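Local coordinates for protein 2,3-dihydroxy-2,3-dihydrophenylpropionate dehydrogenase (PDB 5XTG) that probably catalyses the NAD+-dependent oxidation of naphthalene dihydrodiol to 1,2-dihydroxynaphthalene, as a short-chain dehydrogenase/reductase of aromatic hydrocarbon breakdown, at residues 25-30 with 99-104; 153-158 with 248-253; 105-110 with 129-134. All coordinates share one frame; numbering follows the deposited sequence.

Interaction 1 (25-30 with 99-104); sequences VVSITG and DCFIAN. With NAD (nicotinamide-adenine-dinucleotide), chain B.
Val26 and Ile102 meet on the sheet face covered by helix 34-45. Val26 CG2 lies 3.7 Å from Ile102 CG1, and the two side chains cross at a slant. Ile28 lies beside Ile102 and points the same way, while Leu39 and Phe43 of helix 34-45 close over Ile102. The other face carries Ser27 and Phe101. Phe101 CG stands anti to the backbone N (chi1 -178°), and this carries the ring along the strand to Thr29. There Thr29 CG2 comes within 3.6 Å of Phe101 CZ, the two side chains nearly perpendicular. Leu87 of helix 81-95 packs on this side.

The backbones are parallel neighbours in the Rossmann sheet. Ser27 N donates to Cys100 O at 3.0 Å, and Ser27 O accepts from Ile102 N at 2.8 Å. At the start of the strands Asp99 OD2 accepts from Val25 N at 3.2 Å through its anti lone pair. Asp99 OD1 makes a salt bridge with Arg256.

At the cofactor end, Thr29 OG1 accepts from Asn104 N at 3.0 Å, almost straight at 172°. Asn104 ND2 donates to Thr29 O at 3.1 Å, in the plane of both groups, and OD1 bonds Thr157. NAD O3D donates to Asn104 O at 3.1 Å. The bonds to Thr29 and Thr157 are likely to steady Asn104, whose carbonyl takes a bond from the nicotinamide ribose.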
# COMPACT_ATOMS: atom_id res chain seq x y z
N VAL A 25 -5.69 22.00 24.09
CA VAL A 25 -5.62 20.98 25.14
C VAL A 25 -5.46 19.60 24.50
O VAL A 25 -6.29 19.19 23.68
CB VAL A 25 -6.88 20.97 26.03
CG1 VAL A 25 -6.73 19.93 27.14
CG2 VAL A 25 -7.12 22.33 26.64
N VAL A 26 -4.42 18.87 24.93
CA VAL A 26 -4.12 17.53 24.45
C VAL A 26 -4.12 16.56 25.62
O VAL A 26 -3.72 16.91 26.74
CB VAL A 26 -2.77 17.47 23.70
CG1 VAL A 26 -1.60 17.76 24.61
CG2 VAL A 26 -2.58 16.12 23.03
N SER A 27 -4.58 15.34 25.35
CA SER A 27 -4.55 14.23 26.29
C SER A 27 -3.78 13.07 25.68
O SER A 27 -4.10 12.62 24.59
CB SER A 27 -5.97 13.78 26.65
OG SER A 27 -5.92 12.64 27.51
N ILE A 28 -2.81 12.54 26.43
CA ILE A 28 -1.82 11.59 25.93
C ILE A 28 -1.83 10.37 26.85
O ILE A 28 -1.69 10.51 28.07
CB ILE A 28 -0.42 12.23 25.91
CG1 ILE A 28 -0.46 13.55 25.13
CG2 ILE A 28 0.64 11.25 25.39
CD1 ILE A 28 0.73 14.42 25.37
N THR A 29 -1.99 9.17 26.28
CA THR A 29 -1.74 7.93 27.00
C THR A 29 -0.34 7.41 26.70
O THR A 29 0.32 7.83 25.75
CB THR A 29 -2.76 6.86 26.62
OG1 THR A 29 -2.41 6.32 25.34
CG2 THR A 29 -4.16 7.44 26.59
N GLY A 30 0.12 6.49 27.55
CA GLY A 30 1.50 6.05 27.48
C GLY A 30 2.47 7.16 27.80
O GLY A 30 3.58 7.18 27.26
N ASP A 99 -8.96 19.21 22.70
CA ASP A 99 -8.77 19.43 21.27
C ASP A 99 -8.09 18.27 20.55
O ASP A 99 -8.28 18.14 19.34
CB ASP A 99 -7.97 20.71 21.03
CG ASP A 99 -8.74 21.97 21.43
OD1 ASP A 99 -9.75 22.33 20.76
OD2 ASP A 99 -8.34 22.62 22.44
N CYS A 100 -7.38 17.39 21.25
CA CYS A 100 -6.63 16.34 20.58
C CYS A 100 -6.44 15.19 21.54
O CYS A 100 -6.04 15.40 22.69
CB CYS A 100 -5.27 16.86 20.10
SG CYS A 100 -4.21 15.62 19.23
N PHE A 101 -6.73 13.98 21.09
CA PHE A 101 -6.43 12.78 21.88
C PHE A 101 -5.29 12.02 21.20
O PHE A 101 -5.35 11.74 20.01
CB PHE A 101 -7.66 11.89 22.04
CG PHE A 101 -7.40 10.65 22.90
CD1 PHE A 101 -7.19 10.78 24.24
CD2 PHE A 101 -7.36 9.38 22.35
CE1 PHE A 101 -6.95 9.67 25.03
CE2 PHE A 101 -7.10 8.29 23.10
CZ PHE A 101 -6.91 8.41 24.46
N ILE A 102 -4.26 11.68 21.97
CA ILE A 102 -3.13 10.96 21.44
C ILE A 102 -3.10 9.61 22.11
O ILE A 102 -2.70 9.48 23.27
CB ILE A 102 -1.82 11.72 21.67
CG1 ILE A 102 -1.91 13.08 20.98
CG2 ILE A 102 -0.69 10.87 21.11
CD1 ILE A 102 -0.62 13.74 20.80
N ALA A 103 -3.51 8.60 21.36
CA ALA A 103 -3.51 7.22 21.83
C ALA A 103 -2.14 6.63 21.52
O ALA A 103 -1.78 6.47 20.35
CB ALA A 103 -4.63 6.43 21.17
N ASN A 104 -1.37 6.39 22.54
CA ASN A 104 0.02 6.02 22.33
C ASN A 104 0.47 4.82 23.15
O ASN A 104 1.45 4.19 22.77
CB ASN A 104 0.92 7.21 22.66
CG ASN A 104 2.37 6.81 22.86
OD1 ASN A 104 3.10 6.52 21.89
ND2 ASN A 104 2.80 6.79 24.14
PA NAD B . 7.65 2.23 26.06
O1A NAD B . 8.65 1.09 26.35
O2A NAD B . 8.09 3.50 26.64
O5B NAD B . 6.21 1.76 26.63
C5B NAD B . 5.00 2.29 26.11
C4B NAD B . 4.23 3.17 27.15
O4B NAD B . 2.98 2.71 27.23
C3B NAD B . 4.78 3.11 28.62
O3B NAD B . 4.62 4.27 29.31
C2B NAD B . 3.91 2.00 29.26
O2B NAD B . 3.98 2.05 30.77
C1B NAD B . 2.71 2.30 28.77
N9A NAD B . 1.78 1.16 28.93
C8A NAD B . 1.98 -0.13 28.60
N7A NAD B . 0.89 -0.82 28.96
C5A NAD B . 0.02 0.05 29.55
C6A NAD B . -1.23 -0.12 30.11
N6A NAD B . -1.86 -1.39 30.13
N1A NAD B . -1.92 0.88 30.63
C2A NAD B . -1.36 2.13 30.61
N3A NAD B . -0.12 2.31 30.05
C4A NAD B . 0.57 1.26 29.53
O3 NAD B . 7.58 2.37 24.42
PN NAD B . 7.46 3.71 23.40
O1N NAD B . 8.57 3.62 22.40
O2N NAD B . 7.46 5.10 23.99
O5D NAD B . 6.04 3.38 22.56
C5D NAD B . 4.86 4.13 22.52
C4D NAD B . 4.15 3.59 21.21
O4D NAD B . 5.02 3.62 20.21
C3D NAD B . 3.68 2.10 21.32
O3D NAD B . 2.40 1.94 20.85
C2D NAD B . 4.65 1.31 20.41
O2D NAD B . 3.93 0.11 19.95
C1D NAD B . 4.99 2.17 19.43
N1N NAD B . 6.25 1.84 18.70
C2N NAD B . 7.53 2.16 19.13
C3N NAD B . 8.66 1.77 18.38
C7N NAD B . 10.09 2.10 18.85
O7N NAD B . 11.07 1.62 18.27
N7N NAD B . 10.24 3.00 20.05
C4N NAD B . 8.53 1.08 17.23
C5N NAD B . 7.28 0.76 16.79
C6N NAD B . 6.16 1.16 17.53

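Interaction 2 (153-158 with 248-253); sequences SVVMTA and APYLLL. With NAD (nicotinamide-adenine-dinucleotide), chain B.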
# COMPACT_ATOMS: atom_id res chain seq x y z
N SER A 153 -9.05 16.42 17.07
CA SER A 153 -8.40 15.37 16.31
C SER A 153 -7.90 14.25 17.22
O SER A 153 -7.78 14.38 18.44
CB SER A 153 -7.24 15.92 15.47
OG SER A 153 -6.14 16.31 16.28
N VAL A 154 -7.59 13.15 16.57
CA VAL A 154 -6.97 11.97 17.15
C VAL A 154 -5.67 11.73 16.43
O VAL A 154 -5.63 11.72 15.20
CB VAL A 154 -7.84 10.73 16.98
CG1 VAL A 154 -7.11 9.51 17.49
CG2 VAL A 154 -9.14 10.91 17.69
N VAL A 155 -4.63 11.45 17.19
CA VAL A 155 -3.42 10.88 16.64
C VAL A 155 -3.16 9.55 17.34
O VAL A 155 -3.20 9.46 18.57
CB VAL A 155 -2.23 11.82 16.82
CG1 VAL A 155 -1.07 11.24 16.09
CG2 VAL A 155 -2.59 13.17 16.31
N MET A 156 -2.91 8.53 16.55
CA MET A 156 -2.60 7.21 17.04
C MET A 156 -1.14 6.89 16.76
O MET A 156 -0.62 7.23 15.69
CB MET A 156 -3.51 6.18 16.38
CG MET A 156 -4.87 6.06 17.07
SD MET A 156 -5.94 4.92 16.21
CE MET A 156 -6.67 6.08 15.05
N THR A 157 -0.49 6.26 17.72
CA THR A 157 0.83 5.70 17.48
C THR A 157 0.68 4.32 16.86
O THR A 157 0.17 3.39 17.50
CB THR A 157 1.67 5.63 18.75
OG1 THR A 157 1.84 6.94 19.29
CG2 THR A 157 3.03 5.04 18.42
N ALA A 158 1.14 4.19 15.63
CA ALA A 158 1.19 2.93 14.94
C ALA A 158 2.62 2.37 15.08
O ALA A 158 3.09 2.28 16.21
CB ALA A 158 0.71 3.07 13.51
N ALA A 248 8.00 15.47 16.13
CA ALA A 248 7.48 16.53 15.28
C ALA A 248 6.25 16.12 14.47
O ALA A 248 5.40 16.99 14.21
CB ALA A 248 8.59 17.02 14.33
N PRO A 249 6.14 14.89 13.99
CA PRO A 249 4.94 14.53 13.23
C PRO A 249 3.66 14.58 14.05
O PRO A 249 2.59 14.91 13.54
CB PRO A 249 5.26 13.10 12.76
CG PRO A 249 6.72 13.04 12.72
CD PRO A 249 7.21 13.90 13.83
N TYR A 250 3.75 14.26 15.33
CA TYR A 250 2.58 14.38 16.19
C TYR A 250 2.13 15.83 16.30
O TYR A 250 0.93 16.12 16.25
CB TYR A 250 2.89 13.82 17.58
CG TYR A 250 3.14 12.34 17.68
CD1 TYR A 250 2.11 11.45 18.02
CD2 TYR A 250 4.41 11.83 17.51
CE1 TYR A 250 2.35 10.10 18.16
CE2 TYR A 250 4.66 10.47 17.62
CZ TYR A 250 3.61 9.61 17.95
OH TYR A 250 3.80 8.25 18.09
N LEU A 251 3.08 16.75 16.50
CA LEU A 251 2.73 18.17 16.59
C LEU A 251 2.02 18.65 15.33
O LEU A 251 1.03 19.38 15.42
CB LEU A 251 3.98 19.03 16.83
CG LEU A 251 4.63 19.16 18.22
CD1 LEU A 251 3.63 19.59 19.26
CD2 LEU A 251 5.30 17.87 18.64
N LEU A 252 2.52 18.26 14.15
CA LEU A 252 1.89 18.65 12.89
C LEU A 252 0.47 18.10 12.78
O LEU A 252 -0.46 18.80 12.36
CB LEU A 252 2.73 18.11 11.74
CG LEU A 252 2.60 18.64 10.31
CD1 LEU A 252 2.88 17.51 9.41
CD2 LEU A 252 1.25 19.22 9.98
N LEU A 253 0.27 16.84 13.15
CA LEU A 253 -1.04 16.22 12.97
C LEU A 253 -2.06 16.75 13.95
O LEU A 253 -3.25 16.80 13.64
CB LEU A 253 -0.92 14.70 13.12
CG LEU A 253 -0.05 14.03 12.06
CD1 LEU A 253 0.24 12.57 12.38
CD2 LEU A 253 -0.74 14.13 10.73
PA NAD B . 7.65 2.23 26.06
O1A NAD B . 8.65 1.09 26.35
O2A NAD B . 8.09 3.50 26.64
O5B NAD B . 6.21 1.76 26.63
C5B NAD B . 5.00 2.29 26.11
C4B NAD B . 4.23 3.17 27.15
O4B NAD B . 2.98 2.71 27.23
C3B NAD B . 4.78 3.11 28.62
O3B NAD B . 4.62 4.27 29.31
C2B NAD B . 3.91 2.00 29.26
O2B NAD B . 3.98 2.05 30.77
C1B NAD B . 2.71 2.30 28.77
N9A NAD B . 1.78 1.16 28.93
C8A NAD B . 1.98 -0.13 28.60
N7A NAD B . 0.89 -0.82 28.96
C5A NAD B . 0.02 0.05 29.55
C6A NAD B . -1.23 -0.12 30.11
N6A NAD B . -1.86 -1.39 30.13
N1A NAD B . -1.92 0.88 30.63
C2A NAD B . -1.36 2.13 30.61
N3A NAD B . -0.12 2.31 30.05
C4A NAD B . 0.57 1.26 29.53
O3 NAD B . 7.58 2.37 24.42
PN NAD B . 7.46 3.71 23.40
O1N NAD B . 8.57 3.62 22.40
O2N NAD B . 7.46 5.10 23.99
O5D NAD B . 6.04 3.38 22.56
C5D NAD B . 4.86 4.13 22.52
C4D NAD B . 4.15 3.59 21.21
O4D NAD B . 5.02 3.62 20.21
C3D NAD B . 3.68 2.10 21.32
O3D NAD B . 2.40 1.94 20.85
C2D NAD B . 4.65 1.31 20.41
O2D NAD B . 3.93 0.11 19.95
C1D NAD B . 4.99 2.17 19.43
N1N NAD B . 6.25 1.84 18.70
C2N NAD B . 7.53 2.16 19.13
C3N NAD B . 8.66 1.77 18.38
C7N NAD B . 10.09 2.10 18.85
O7N NAD B . 11.07 1.62 18.27
N7N NAD B . 10.24 3.00 20.05
C4N NAD B . 8.53 1.08 17.23
C5N NAD B . 7.28 0.76 16.79
C6N NAD B . 6.16 1.16 17.53
O HOH W 1 -4.85 14.16 13.86
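Tyr250 reaches from its helix to the end of a strand and places its hydroxyl on a threonine hydroxyl. Tyr250 OH donates to Thr157 OG1 at 2.6 Å, a short bond between two buried residues. The setting is the Rossmann fold of a short-chain dehydrogenase. Strand 153-157 is an inner strand of the parallel sheet, between 100-103 and 195-201, and helix 248-254 packs over one face. The short axes of strand and helix run nearly antiparallel, at 159°, and come within 9.1 Å of each other.

The bond meets the tyrosine ring at its edge, with Thr157 OG1 close to the ring plane. Thr157 and Tyr250 cross at about a right angle. Thr157 OG1 stands beside its backbone N (chi1 -60°), which turns the hydroxyl to the tyrosine and sends CG2 toward the ribose of NAD. Having accepted from Tyr250, Thr157 OG1 is left to donate a hydrogen bond to Asn104 OD1. The buried hydroxyls thus form a short chain that ends on a residue of the NAD site. Ile35 and Leu39 of helix 34-45 also touch Tyr250.

Further back along the strand the contact is apolar. Val155 touches Tyr250 with one branch and Leu253 with the other. Its CG1 lies 3.7 Å from Tyr250 CD1, in an oblique approach to the ring. Its other branch, CG2, lies 3.9 Å from Leu253 CB, and these two side chains cross at about a right angle. Leu252, on the same helix, packs against Ala248 of a second subunit.

Water links the two backbones: one molecule donates to Val154 O at 2.9 Å and to Leu253 O at 3.1 Å.

Interaction 3 (105-110 with 129-134); sequences AGIWDY and FDINVK. With NAD (nicotinamide-adenine-dinucleotide), chain B; BPY (biphenyl-2,3-diol), chain D.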
# COMPACT_ATOMS: atom_id res chain seq x y z
N ALA A 105 -0.21 4.47 24.23
CA ALA A 105 0.20 3.32 25.01
C ALA A 105 0.28 2.09 24.11
O ALA A 105 -0.57 1.88 23.25
CB ALA A 105 -0.79 3.07 26.16
N GLY A 106 1.32 1.29 24.31
CA GLY A 106 1.46 0.08 23.52
C GLY A 106 2.49 -0.86 24.11
O GLY A 106 3.28 -0.49 24.98
N ILE A 107 2.48 -2.09 23.61
CA ILE A 107 3.40 -3.11 24.09
C ILE A 107 3.91 -3.96 22.93
O ILE A 107 3.25 -4.12 21.90
CB ILE A 107 2.71 -3.98 25.18
CG1 ILE A 107 3.77 -4.64 26.05
CG2 ILE A 107 1.77 -5.00 24.56
CD1 ILE A 107 3.20 -5.42 27.24
N TRP A 108 5.10 -4.49 23.12
CA TRP A 108 5.78 -5.31 22.13
C TRP A 108 5.54 -6.80 22.40
O TRP A 108 5.16 -7.19 23.50
CB TRP A 108 7.28 -5.00 22.16
CG TRP A 108 8.03 -5.39 20.92
CD1 TRP A 108 7.64 -5.22 19.62
CD2 TRP A 108 9.31 -6.02 20.88
NE1 TRP A 108 8.61 -5.72 18.77
CE2 TRP A 108 9.65 -6.21 19.52
CE3 TRP A 108 10.21 -6.44 21.86
CZ2 TRP A 108 10.84 -6.82 19.12
CZ3 TRP A 108 11.39 -7.03 21.48
CH2 TRP A 108 11.70 -7.22 20.12
N ASP A 109 5.77 -7.64 21.39
CA ASP A 109 5.59 -9.09 21.52
C ASP A 109 6.91 -9.86 21.58
O ASP A 109 6.90 -11.09 21.63
CB ASP A 109 4.70 -9.63 20.39
CG ASP A 109 5.40 -9.76 19.04
OD1 ASP A 109 6.50 -9.17 18.86
OD2 ASP A 109 4.82 -10.42 18.14
N TYR A 110 8.06 -9.18 21.60
CA TYR A 110 9.34 -9.88 21.80
C TYR A 110 9.55 -10.99 20.76
O TYR A 110 10.22 -11.98 21.03
CB TYR A 110 9.43 -10.40 23.25
CG TYR A 110 9.53 -9.24 24.21
CD1 TYR A 110 10.76 -8.70 24.56
CD2 TYR A 110 8.39 -8.63 24.71
CE1 TYR A 110 10.86 -7.61 25.40
CE2 TYR A 110 8.48 -7.53 25.58
CZ TYR A 110 9.72 -7.03 25.92
OH TYR A 110 9.85 -5.94 26.77
N PHE A 129 -3.36 -7.26 21.82
CA PHE A 129 -4.51 -6.71 21.12
C PHE A 129 -5.38 -5.89 22.03
O PHE A 129 -5.98 -4.91 21.57
CB PHE A 129 -5.31 -7.83 20.45
CG PHE A 129 -4.85 -8.12 19.05
CD1 PHE A 129 -3.72 -8.89 18.82
CD2 PHE A 129 -5.51 -7.58 17.96
CE1 PHE A 129 -3.28 -9.14 17.53
CE2 PHE A 129 -5.07 -7.82 16.66
CZ PHE A 129 -3.95 -8.60 16.45
N ASP A 130 -5.45 -6.23 23.33
CA ASP A 130 -6.17 -5.39 24.29
C ASP A 130 -5.49 -4.03 24.46
O ASP A 130 -6.18 -3.01 24.57
CB ASP A 130 -6.29 -6.08 25.65
CG ASP A 130 -7.50 -7.04 25.74
OD1 ASP A 130 -8.36 -7.03 24.82
OD2 ASP A 130 -7.59 -7.78 26.76
N ILE A 131 -4.16 -3.98 24.47
CA ILE A 131 -3.46 -2.70 24.68
C ILE A 131 -3.29 -1.93 23.36
O ILE A 131 -3.59 -0.74 23.29
CB ILE A 131 -2.10 -2.94 25.35
CG1 ILE A 131 -2.28 -3.36 26.82
CG2 ILE A 131 -1.27 -1.68 25.37
CD1 ILE A 131 -1.02 -3.99 27.43
N ASN A 132 -2.77 -2.59 22.32
CA ASN A 132 -2.43 -1.91 21.07
C ASN A 132 -3.62 -1.59 20.18
O ASN A 132 -3.44 -0.87 19.19
CB ASN A 132 -1.49 -2.77 20.24
CG ASN A 132 -0.20 -3.00 20.90
OD1 ASN A 132 0.05 -2.52 22.01
ND2 ASN A 132 0.64 -3.79 20.26
N VAL A 133 -4.80 -2.17 20.42
CA VAL A 133 -5.94 -1.94 19.54
C VAL A 133 -7.17 -1.58 20.36
O VAL A 133 -7.68 -0.46 20.29
CB VAL A 133 -6.19 -3.17 18.67
CG1 VAL A 133 -7.14 -2.83 17.55
CG2 VAL A 133 -4.86 -3.67 18.05
N LYS A 134 -7.64 -2.52 21.17
CA LYS A 134 -8.88 -2.27 21.89
C LYS A 134 -8.80 -1.01 22.73
O LYS A 134 -9.74 -0.20 22.74
CB LYS A 134 -9.24 -3.46 22.76
CG LYS A 134 -10.71 -3.43 23.12
CD LYS A 134 -11.11 -4.60 23.98
CE LYS A 134 -12.59 -4.49 24.33
NZ LYS A 134 -13.10 -5.76 24.87
PA NAD B . 7.65 2.23 26.06
O1A NAD B . 8.65 1.09 26.35
O2A NAD B . 8.09 3.50 26.64
O5B NAD B . 6.21 1.76 26.63
C5B NAD B . 5.00 2.29 26.11
C4B NAD B . 4.23 3.17 27.15
O4B NAD B . 2.98 2.71 27.23
C3B NAD B . 4.78 3.11 28.62
O3B NAD B . 4.62 4.27 29.31
C2B NAD B . 3.91 2.00 29.26
O2B NAD B . 3.98 2.05 30.77
C1B NAD B . 2.71 2.30 28.77
N9A NAD B . 1.78 1.16 28.93
C8A NAD B . 1.98 -0.13 28.60
N7A NAD B . 0.89 -0.82 28.96
C5A NAD B . 0.02 0.05 29.55
C6A NAD B . -1.23 -0.12 30.11
N6A NAD B . -1.86 -1.39 30.13
N1A NAD B . -1.92 0.88 30.63
C2A NAD B . -1.36 2.13 30.61
N3A NAD B . -0.12 2.31 30.05
C4A NAD B . 0.57 1.26 29.53
O3 NAD B . 7.58 2.37 24.42
PN NAD B . 7.46 3.71 23.40
O1N NAD B . 8.57 3.62 22.40
O2N NAD B . 7.46 5.10 23.99
O5D NAD B . 6.04 3.38 22.56
C5D NAD B . 4.86 4.13 22.52
C4D NAD B . 4.15 3.59 21.21
O4D NAD B . 5.02 3.62 20.21
C3D NAD B . 3.68 2.10 21.32
O3D NAD B . 2.40 1.94 20.85
C2D NAD B . 4.65 1.31 20.41
O2D NAD B . 3.93 0.11 19.95
C1D NAD B . 4.99 2.17 19.43
N1N NAD B . 6.25 1.84 18.70
C2N NAD B . 7.53 2.16 19.13
C3N NAD B . 8.66 1.77 18.38
C7N NAD B . 10.09 2.10 18.85
O7N NAD B . 11.07 1.62 18.27
N7N NAD B . 10.24 3.00 20.05
C4N NAD B . 8.53 1.08 17.23
C5N NAD B . 7.28 0.76 16.79
C6N NAD B . 6.16 1.16 17.53
CK1 BPY D . 8.71 -1.15 23.80
CK2 BPY D . 9.82 -1.72 23.16
CK3 BPY D . 9.80 -1.88 21.76
CK4 BPY D . 8.68 -1.47 21.02
CK5 BPY D . 7.58 -0.90 21.68
CK6 BPY D . 7.60 -0.74 23.07
CK7 BPY D . 10.91 -2.11 23.94
CK8 BPY D . 10.83 -2.03 25.32
CK9 BPY D . 11.90 -2.41 26.11
CKA BPY D . 13.07 -2.87 25.54
CKB BPY D . 13.17 -2.96 24.17
CKC BPY D . 12.09 -2.58 23.38
OK1 BPY D . 8.68 -1.65 19.61
OK2 BPY D . 10.87 -2.45 21.06
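Asn132 presents one edge of its flat amide to the backbone of Ile107. OD1 accepts from Ile107 N at 2.9 Å, in the carbonyl plane and on a lone pair. ND2 donates to Ile107 O at 3.1 Å, and that oxygen lies in the amide plane. The two bonds hold the amide edge-on to the loop and fix its rotation. Asn132 ND2 also bonds Ser175 OG of helix 170-190.

A second flat group is the Trp108 ring, which faces the bound biphenyl-2,3-diol. The diol oxygen OK2 lies 3.9 Å above one face of Trp108, toward the rim. On the opposite face Tyr110 N lies 3.4 Å above the ring plane. Tyr172 meets the tryptophan edge-to-face.

Ile131 extends the contact toward the cofactor. Its CG2 lies 3.7 Å from Gly106 CA, and its CD1 is 3.8 Å from NAD N6A on the adenine. Gly106 passes close to the nicotinamide ribose, where a side chain would run into NAD O3D. With an alanine in place of Asn132, the N-H and carbonyl of Ile107 would probably be left without their mates in this helix, and the loop beside NAD could shift.

Helix 118-148 takes a wider pi-type turn at 130-134. Asn104, Ala105 and Gly106 form the Asn-Ala-Gly motif of short-chain dehydrogenases. Asn132 probably corresponds to the asparagine of the family's Asn-Ser-Tyr-Lys tetrad, consistent with its nearness to Lys176 and Tyr172.

All three contacts belong to one Rossmann fold, and all touch the same NAD. Interaction 1 joins two central strands of the parallel sheet. Interaction 2 lies about 9 Å from it, centre to centre, and uses the next strand, 153-157. Interaction 3 lies about 17 Å from interaction 1 and 18 Å from interaction 2, between centres. Along the chain interaction 1 closes first, and the loop of interaction 3 follows directly. Helix 118-148 then leads to strand 153-157 of interaction 2. Thr29 OG1 ties interaction 1 to Ala105 N of interaction 3. The strand ends, the loop and helix 118-148 thus converge on one cofactor.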